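Putative rRNA methyltransferase (PDB 4RWZ) probably transfers methyl groups from S-adenosylmethionine to 16S ribosomal RNA, a modification that confers aminoglycoside resistance. Local coordinates at residues 20-34 / 47-61. Residues are numbered along the deposited sequence; the frame is centred on the assembly and turned at random. Where two conformers were deposited one is given.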
ATOM      1  N   LYS A  20     -18.206  -3.803  -6.410  1.00 45.53           N
ATOM      2  CA  LYS A  20     -18.075  -3.194  -5.083  1.00 45.79           C
ATOM      3  C   LYS A  20     -17.616  -1.745  -5.139  1.00 44.55           C
ATOM      4  O   LYS A  20     -18.051  -0.934  -4.335  1.00 46.84           O
ATOM      5  CB  LYS A  20     -17.111  -3.993  -4.202  1.00 45.91           C
ATOM      6  CG  LYS A  20     -17.556  -5.415  -3.922  1.00 48.92           C
ATOM      7  CD  LYS A  20     -18.824  -5.447  -3.093  1.00 53.17           C
ATOM      8  CE  LYS A  20     -19.239  -6.879  -2.824  1.00 57.16           C
ATOM      9  NZ  LYS A  20     -19.811  -7.019  -1.471  1.00 58.77           N
ATOM     10  N   LEU A  21     -16.730  -1.437  -6.080  1.00 38.58           N
ATOM     11  CA  LEU A  21     -16.178  -0.102  -6.233  1.00 36.50           C
ATOM     12  C   LEU A  21     -17.233   0.898  -6.626  1.00 41.17           C
ATOM     13  O   LEU A  21     -17.187   2.058  -6.203  1.00 42.92           O
ATOM     14  CB  LEU A  21     -15.090  -0.102  -7.314  1.00 38.47           C
ATOM     15  CG  LEU A  21     -13.768  -0.730  -6.869  1.00 36.50           C
ATOM     16  CD1 LEU A  21     -12.749  -0.824  -8.001  1.00 36.75           C
ATOM     17  CD2 LEU A  21     -13.186   0.056  -5.713  1.00 34.01           C
ATOM     18  N   ALA A  22     -18.173   0.448  -7.451  1.00 46.20           N
ATOM     19  CA  ALA A  22     -19.204   1.319  -7.989  1.00 50.36           C
ATOM     20  C   ALA A  22     -19.859   2.093  -6.863  1.00 49.57           C
ATOM     21  O   ALA A  22     -20.242   1.510  -5.844  1.00 48.58           O
ATOM     22  CB  ALA A  22     -20.237   0.506  -8.750  1.00 53.39           C
ATOM     23  N   GLY A  23     -19.939   3.412  -7.015  1.00 49.43           N
ATOM     24  CA  GLY A  23     -20.579   4.233  -6.000  1.00 50.52           C
ATOM     25  C   GLY A  23     -19.591   5.015  -5.163  1.00 48.59           C
ATOM     26  O   GLY A  23     -19.931   6.052  -4.601  1.00 49.25           O
ATOM     27  N   HIS A  24     -18.361   4.506  -5.068  1.00 40.03           N
ATOM     28  CA  HIS A  24     -17.323   5.180  -4.301  1.00 34.44           C
ATOM     29  C   HIS A  24     -16.503   6.131  -5.163  1.00 37.04           C
ATOM     30  O   HIS A  24     -16.072   5.783  -6.260  1.00 43.36           O
ATOM     31  CB  HIS A  24     -16.404   4.145  -3.651  1.00 32.72           C
ATOM     32  CG  HIS A  24     -17.120   3.202  -2.750  1.00 33.44           C
ATOM     33  ND1 HIS A  24     -17.648   2.005  -3.184  1.00 33.32           N
ATOM     34  CD2 HIS A  24     -17.394   3.275  -1.425  1.00 34.41           C
ATOM     35  CE1 HIS A  24     -18.240   1.396  -2.173  1.00 39.29           C
ATOM     36  NE2 HIS A  24     -18.086   2.136  -1.088  1.00 33.85           N
ATOM     37  N   ALA A  25     -16.261   7.322  -4.636  1.00 34.47           N
ATOM     38  CA  ALA A  25     -15.557   8.356  -5.369  1.00 40.54           C
ATOM     39  C   ALA A  25     -14.037   8.147  -5.402  1.00 39.60           C
ATOM     40  O   ALA A  25     -13.367   8.597  -6.328  1.00 38.22           O
ATOM     41  CB  ALA A  25     -15.879   9.711  -4.773  1.00 37.50           C
ATOM     42  N   ARG A  26     -13.490   7.500  -4.373  1.00 32.42           N
ATOM     43  CA  ARG A  26     -12.037   7.335  -4.254  1.00 28.78           C
ATOM     44  C   ARG A  26     -11.686   5.931  -3.828  1.00 30.45           C
ATOM     45  O   ARG A  26     -12.531   5.211  -3.275  1.00 25.04           O
ATOM     46  CB  ARG A  26     -11.469   8.335  -3.237  1.00 29.10           C
ATOM     47  CG  ARG A  26     -11.521   9.812  -3.728  1.00 39.18           C
ATOM     48  CD  ARG A  26     -11.125  10.797  -2.642  1.00 39.28           C
ATOM     49  NE  ARG A  26      -9.715  10.733  -2.261  1.00 44.37           N
ATOM     50  CZ  ARG A  26      -8.718  11.293  -2.946  1.00 49.75           C
ATOM     51  NH1 ARG A  26      -8.974  11.962  -4.068  1.00 54.42           N
ATOM     52  NH2 ARG A  26      -7.465  11.189  -2.513  1.00 47.51           N
ATOM     53  N   VAL A  27     -10.433   5.560  -4.078  1.00 22.72           N
ATOM     54  CA  VAL A  27      -9.894   4.277  -3.657  1.00 21.16           C
ATOM     55  C   VAL A  27      -8.578   4.480  -2.942  1.00 23.64           C
ATOM     56  O   VAL A  27      -7.707   5.243  -3.392  1.00 22.90           O
ATOM     57  CB  VAL A  27      -9.631   3.357  -4.878  1.00 24.49           C
ATOM     58  CG1 VAL A  27      -9.008   2.008  -4.430  1.00 24.82           C
ATOM     59  CG2 VAL A  27     -10.921   3.148  -5.675  1.00 28.07           C
ATOM     60  N   LEU A  28      -8.441   3.816  -1.798  1.00 16.37           N
ATOM     61  CA  LEU A  28      -7.205   3.808  -1.038  1.00 16.97           C
ATOM     62  C   LEU A  28      -6.715   2.374  -1.002  1.00 21.52           C
ATOM     63  O   LEU A  28      -7.523   1.455  -0.824  1.00 21.92           O
ATOM     64  CB  LEU A  28      -7.500   4.293   0.397  1.00 18.89           C
ATOM     65  CG  LEU A  28      -6.522   3.972   1.501  1.00 24.71           C
ATOM     66  CD1 LEU A  28      -5.201   4.736   1.342  1.00 23.84           C
ATOM     67  CD2 LEU A  28      -7.175   4.341   2.882  1.00 31.13           C
ATOM     68  N   ILE A  29      -5.419   2.169  -1.262  1.00 15.01           N
ATOM     69  CA  ILE A  29      -4.841   0.828  -1.090  1.00 15.05           C
ATOM     70  C   ILE A  29      -3.707   0.942  -0.119  1.00 19.19           C
ATOM     71  O   ILE A  29      -2.808   1.780  -0.278  1.00 19.61           O
ATOM     72  CB  ILE A  29      -4.366   0.238  -2.426  1.00 16.43           C
ATOM     73  CG1 ILE A  29      -5.586   0.181  -3.390  1.00 17.31           C
ATOM     74  CG2 ILE A  29      -3.668  -1.157  -2.177  1.00 18.65           C
ATOM     75  CD1 ILE A  29      -5.201  -0.365  -4.833  1.00 18.66           C
ATOM     76  N   ASP A  30      -3.716   0.088   0.902  1.00 15.39           N
ATOM     77  CA  ASP A  30      -2.671   0.120   1.923  1.00 15.06           C
ATOM     78  C   ASP A  30      -1.856  -1.156   1.782  1.00 20.08           C
ATOM     79  O   ASP A  30      -2.376  -2.215   2.042  1.00 18.18           O
ATOM     80  CB  ASP A  30      -3.341   0.159   3.320  1.00 16.42           C
ATOM     81  CG  ASP A  30      -2.318   0.229   4.483  1.00 19.11           C
ATOM     82  OD1 ASP A  30      -1.313   0.987   4.349  1.00 20.78           O
ATOM     83  OD2 ASP A  30      -2.521  -0.422   5.591  1.00 19.46           O
ATOM     84  N   VAL A  31      -0.585  -1.061   1.377  1.00 13.71           N
ATOM     85  CA  VAL A  31       0.212  -2.276   1.097  1.00 14.03           C
ATOM     86  C   VAL A  31       1.000  -2.641   2.331  1.00 14.83           C
ATOM     87  O   VAL A  31       1.614  -1.755   2.960  1.00 18.45           O
ATOM     88  CB  VAL A  31       1.153  -1.976  -0.102  1.00 20.38           C
ATOM     89  CG1 VAL A  31       2.151  -3.094  -0.311  1.00 19.65           C
ATOM     90  CG2 VAL A  31       0.300  -1.814  -1.296  1.00 23.36           C
ATOM     91  N   GLY A  32       0.925  -3.919   2.726  1.00 17.34           N
ATOM     92  CA  GLY A  32       1.561  -4.400   3.943  1.00 17.17           C
ATOM     93  C   GLY A  32       0.744  -3.963   5.135  1.00 18.83           C
ATOM     94  O   GLY A  32       1.261  -3.430   6.127  1.00 17.93           O
ATOM     95  N   THR A  33      -0.548  -4.214   5.068  1.00 16.47           N
ATOM     96  CA  THR A  33      -1.452  -3.595   6.073  1.00 14.01           C
ATOM     97  C   THR A  33      -1.383  -4.290   7.464  1.00 17.28           C
ATOM     98  O   THR A  33      -1.962  -3.795   8.464  1.00 16.28           O
ATOM     99  CB  THR A  33      -2.876  -3.611   5.496  1.00 17.64           C
ATOM    100  OG1 THR A  33      -3.727  -2.737   6.226  1.00 16.61           O
ATOM    101  CG2 THR A  33      -3.454  -5.021   5.636  1.00 17.36           C
ATOM    102  N   GLY A  34      -0.713  -5.441   7.548  1.00 19.25           N
ATOM    103  CA  GLY A  34      -0.620  -6.108   8.838  1.00 17.42           C
ATOM    104  C   GLY A  34      -1.974  -6.554   9.372  1.00 16.51           C
ATOM    105  O   GLY A  34      -2.722  -7.249   8.697  1.00 18.36           O
ATOM    106  N   PRO A  47     -16.340   7.474   4.236  1.00 24.04           N
ATOM    107  CA  PRO A  47     -17.341   6.551   3.675  1.00 21.60           C
ATOM    108  C   PRO A  47     -17.403   6.619   2.139  1.00 27.05           C
ATOM    109  O   PRO A  47     -17.909   5.706   1.486  1.00 31.01           O
ATOM    110  CB  PRO A  47     -18.672   7.036   4.295  1.00 29.13           C
ATOM    111  CG  PRO A  47     -18.367   8.474   4.795  1.00 30.84           C
ATOM    112  CD  PRO A  47     -16.926   8.416   5.210  1.00 25.44           C
ATOM    113  N   ASP A  48     -16.813   7.654   1.569  1.00 31.64           N
ATOM    114  CA  ASP A  48     -16.798   7.826   0.119  0.59 36.02           C
ATOM    115  C   ASP A  48     -15.605   7.137  -0.541  1.00 31.95           C
ATOM    116  O   ASP A  48     -15.468   7.165  -1.765  1.00 28.01           O
ATOM    117  CB  ASP A  48     -16.845   9.315  -0.258  0.59 37.72           C
ATOM    118  CG  ASP A  48     -15.505  10.042  -0.063  0.59 39.55           C
ATOM    119  OD1 ASP A  48     -14.562   9.548   0.623  0.59 30.81           O
ATOM    120  OD2 ASP A  48     -15.406  11.167  -0.598  0.59 42.71           O
ATOM    121  N   THR A  49     -14.742   6.538   0.276  1.00 23.64           N
ATOM    122  CA  THR A  49     -13.541   5.879  -0.237  1.00 21.68           C
ATOM    123  C   THR A  49     -13.635   4.377  -0.044  1.00 27.43           C
ATOM    124  O   THR A  49     -13.977   3.903   1.056  1.00 20.30           O
ATOM    125  CB  THR A  49     -12.290   6.454   0.484  1.00 25.56           C
ATOM    126  OG1 THR A  49     -12.298   7.900   0.357  1.00 23.66           O
ATOM    127  CG2 THR A  49     -10.951   5.814  -0.018  1.00 25.09           C
ATOM    128  N   TYR A  50     -13.349   3.622  -1.109  1.00 24.67           N
ATOM    129  CA  TYR A  50     -13.211   2.180  -0.984  1.00 23.29           C
ATOM    130  C   TYR A  50     -11.783   1.898  -0.530  1.00 20.36           C
ATOM    131  O   TYR A  50     -10.828   2.232  -1.218  1.00 21.75           O
ATOM    132  CB  TYR A  50     -13.536   1.487  -2.327  1.00 23.67           C
ATOM    133  CG  TYR A  50     -13.808  -0.012  -2.179  1.00 25.36           C
ATOM    134  CD1 TYR A  50     -15.028  -0.477  -1.690  1.00 24.54           C
ATOM    135  CD2 TYR A  50     -12.834  -0.957  -2.516  1.00 21.58           C
ATOM    136  CE1 TYR A  50     -15.277  -1.813  -1.550  1.00 26.02           C
ATOM    137  CE2 TYR A  50     -13.077  -2.332  -2.379  1.00 26.13           C
ATOM    138  CZ  TYR A  50     -14.313  -2.750  -1.888  1.00 26.53           C
ATOM    139  OH  TYR A  50     -14.621  -4.103  -1.735  1.00 25.47           O
ATOM    140  N   CYS A  51     -11.622   1.261   0.630  1.00 18.21           N
ATOM    141  CA  CYS A  51     -10.297   1.112   1.274  1.00 16.55           C
ATOM    142  C   CYS A  51      -9.873  -0.334   1.240  1.00 18.39           C
ATOM    143  O   CYS A  51     -10.620  -1.183   1.708  1.00 17.96           O
ATOM    144  CB  CYS A  51     -10.363   1.554   2.709  1.00 17.15           C
ATOM    145  SG  CYS A  51     -10.953   3.305   2.868  1.00 20.65           S
ATOM    146  N   ILE A  52      -8.706  -0.609   0.668  1.00 16.28           N
ATOM    147  CA  ILE A  52      -8.263  -1.982   0.446  1.00 18.19           C
ATOM    148  C   ILE A  52      -6.974  -2.193   1.182  1.00 20.34           C
ATOM    149  O   ILE A  52      -6.015  -1.468   0.947  1.00 19.22           O
ATOM    150  CB  ILE A  52      -8.035  -2.257  -1.070  1.00 18.95           C
ATOM    151  CG1 ILE A  52      -9.321  -1.939  -1.848  1.00 24.80           C
ATOM    152  CG2 ILE A  52      -7.575  -3.707  -1.255  1.00 21.23           C
ATOM    153  CD1 ILE A  52      -9.169  -2.165  -3.420  1.00 23.28           C
ATOM    154  N   GLY A  53      -6.921  -3.173   2.093  1.00 16.11           N
ATOM    155  CA  GLY A  53      -5.655  -3.482   2.751  1.00 13.95           C
ATOM    156  C   GLY A  53      -5.096  -4.754   2.111  1.00 18.22           C
ATOM    157  O   GLY A  53      -5.856  -5.692   1.816  1.00 19.01           O
ATOM    158  N   VAL A  54      -3.779  -4.776   1.878  1.00 14.99           N
ATOM    159  CA  VAL A  54      -3.107  -5.935   1.227  1.00 14.50           C
ATOM    160  C   VAL A  54      -2.031  -6.440   2.149  1.00 18.11           C
ATOM    161  O   VAL A  54      -1.290  -5.633   2.692  1.00 17.77           O
ATOM    162  CB  VAL A  54      -2.417  -5.466  -0.096  1.00 15.14           C
ATOM    163  CG1 VAL A  54      -1.807  -6.664  -0.885  1.00 18.05           C
ATOM    164  CG2 VAL A  54      -3.412  -4.780  -0.989  1.00 16.45           C
ATOM    165  N   ASP A  55      -1.888  -7.769   2.330  1.00 16.78           N
ATOM    166  CA  ASP A  55      -0.800  -8.260   3.141  1.00 14.61           C
ATOM    167  C   ASP A  55      -0.504  -9.696   2.669  1.00 16.88           C
ATOM    168  O   ASP A  55      -1.404 -10.353   2.207  1.00 19.47           O
ATOM    169  CB  ASP A  55      -1.222  -8.322   4.627  1.00 19.66           C
ATOM    170  CG  ASP A  55      -0.038  -8.538   5.560  1.00 22.25           C
ATOM    171  OD1 ASP A  55       0.360  -9.725   5.834  1.00 20.29           O
ATOM    172  OD2 ASP A  55       0.538  -7.541   6.028  1.00 20.24           O
ATOM    173  N   PRO A  56       0.754 -10.118   2.745  1.00 18.02           N
ATOM    174  CA  PRO A  56       1.093 -11.455   2.253  1.00 17.24           C
ATOM    175  C   PRO A  56       0.537 -12.590   3.094  1.00 20.86           C
ATOM    176  O   PRO A  56       0.559 -13.733   2.580  1.00 21.60           O
ATOM    177  CB  PRO A  56       2.638 -11.476   2.288  1.00 22.87           C
ATOM    178  CG  PRO A  56       3.057 -10.385   3.097  1.00 29.73           C
ATOM    179  CD  PRO A  56       1.962  -9.320   3.058  1.00 23.10           C
ATOM    180  N   ALA A  57       0.154 -12.358   4.334  1.00 22.24           N
ATOM    181  CA  ALA A  57      -0.313 -13.478   5.212  1.00 19.42           C
ATOM    182  C   ALA A  57      -1.752 -13.213   5.586  1.00 26.44           C
ATOM    183  O   ALA A  57      -2.006 -12.296   6.423  1.00 19.46           O
ATOM    184  CB  ALA A  57       0.532 -13.539   6.472  1.00 24.50           C
ATOM    185  N   GLY A  58      -2.685 -13.963   5.016  1.00 21.13           N
ATOM    186  CA  GLY A  58      -4.100 -13.699   5.280  1.00 21.83           C
ATOM    187  C   GLY A  58      -4.471 -13.843   6.740  1.00 21.23           C
ATOM    188  O   GLY A  58      -5.415 -13.200   7.211  1.00 22.38           O
ATOM    189  N   GLU A  59      -3.725 -14.654   7.484  1.00 21.57           N
ATOM    190  CA  GLU A  59      -4.068 -14.870   8.909  1.00 22.13           C
ATOM    191  C   GLU A  59      -3.920 -13.561   9.689  1.00 21.15           C
ATOM    192  O   GLU A  59      -4.621 -13.347  10.679  1.00 20.95           O
ATOM    193  CB  GLU A  59      -3.251 -16.009   9.547  1.00 30.86           C
ATOM    194  CG  GLU A  59      -1.953 -15.621  10.253  1.00 46.39           C
ATOM    195  CD  GLU A  59      -0.697 -15.688   9.347  1.00 57.28           C
ATOM    196  OE1 GLU A  59      -0.763 -16.321   8.258  1.00 63.55           O
ATOM    197  OE2 GLU A  59       0.376 -15.157   9.748  1.00 55.43           O
ATOM    198  N   ARG A  60      -3.070 -12.631   9.211  1.00 17.84           N
ATOM    199  CA  ARG A  60      -2.931 -11.381   9.953  1.00 16.02           C
ATOM    200  C   ARG A  60      -4.198 -10.550   9.879  1.00 17.90           C
ATOM    201  O   ARG A  60      -4.439  -9.714  10.772  1.00 16.99           O
ATOM    202  CB  ARG A  60      -1.784 -10.491   9.356  1.00 17.27           C
ATOM    203  CG  ARG A  60      -0.391 -11.103   9.636  1.00 19.09           C
ATOM    204  CD  ARG A  60       0.736 -10.186   9.091  1.00 20.93           C
ATOM    205  NE  ARG A  60       2.074 -10.797   9.318  1.00 21.46           N
ATOM    206  CZ  ARG A  60       2.997 -10.992   8.363  1.00 20.80           C
ATOM    207  NH1 ARG A  60       2.723 -10.730   7.100  1.00 19.23           N
ATOM    208  NH2 ARG A  60       4.173 -11.545   8.667  1.00 21.47           N
ATOM    209  N   MET A  61      -4.947 -10.718   8.782  1.00 15.92           N
ATOM    210  CA  MET A  61      -6.155  -9.893   8.503  1.00 15.77           C
ATOM    211  C   MET A  61      -7.436 -10.648   8.886  1.00 19.08           C
ATOM    212  O   MET A  61      -8.523 -10.173   8.616  1.00 17.12           O
ATOM    213  CB  MET A  61      -6.221  -9.540   7.011  1.00 17.27           C
ATOM    214  CG  MET A  61      -5.027  -8.723   6.584  1.00 18.81           C
ATOM    215  SD  MET A  61      -5.021  -8.304   4.825  1.00 18.90           S
ATOM    216  CE  MET A  61      -4.795  -9.958   4.135  1.00 18.08           C
TER
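Y50 turns the edge of its ring toward the face of H24, centroids 5.3 Å apart and planes at 61°. Y50 CD1 does the touching, 3.7 Å from H24 CE1 and displaced toward the rim of the imidazole. With CG anti to the backbone N (chi1 -163°), the phenol lies against the end of helix 14-21, where L21 CD2 lies 3.4 Å from Y50 CD2 and K20 CB packs beside the hydroxyl. H24 ND1 donates to L21 O, which lies in the plane of the imidazole, while ND1 comes from above the carbonyl plane; H24 N shares that acceptor.

Beyond this cluster, strands 26-31 and 49-55 run parallel, joined by alternating backbone bonds such as L28 N to Y50 O. I29, I52 and V54 share the Y50 face, with I29 CG2 3.8 Å from V54 CG2; L28 and C51 meet on the other. Helix 37-45 covers L28 and D30.

At the C-terminal ends, V54 O takes a bond from T33 N, and T33 OG1 donates to D30 OD2 at 2.7 Å. D55 OD2 receives G34 N at 2.9 Å from above the carboxylate plane. D55 OD1 is gripped twice, offering its syn lone pair to R60 NH1 in a salt bridge and accepting A57 N in an Asx turn.

This is the first beta-alpha-beta unit of a Rossmann-like methyltransferase, and D55, ending its second strand, stands where relatives commonly have an acidic residue for the cosubstrate ribose, probably its role here. With both carboxylate oxygens engaged, its rotation is restrained and the glycine-rich turn is tied to the neighbouring strand end.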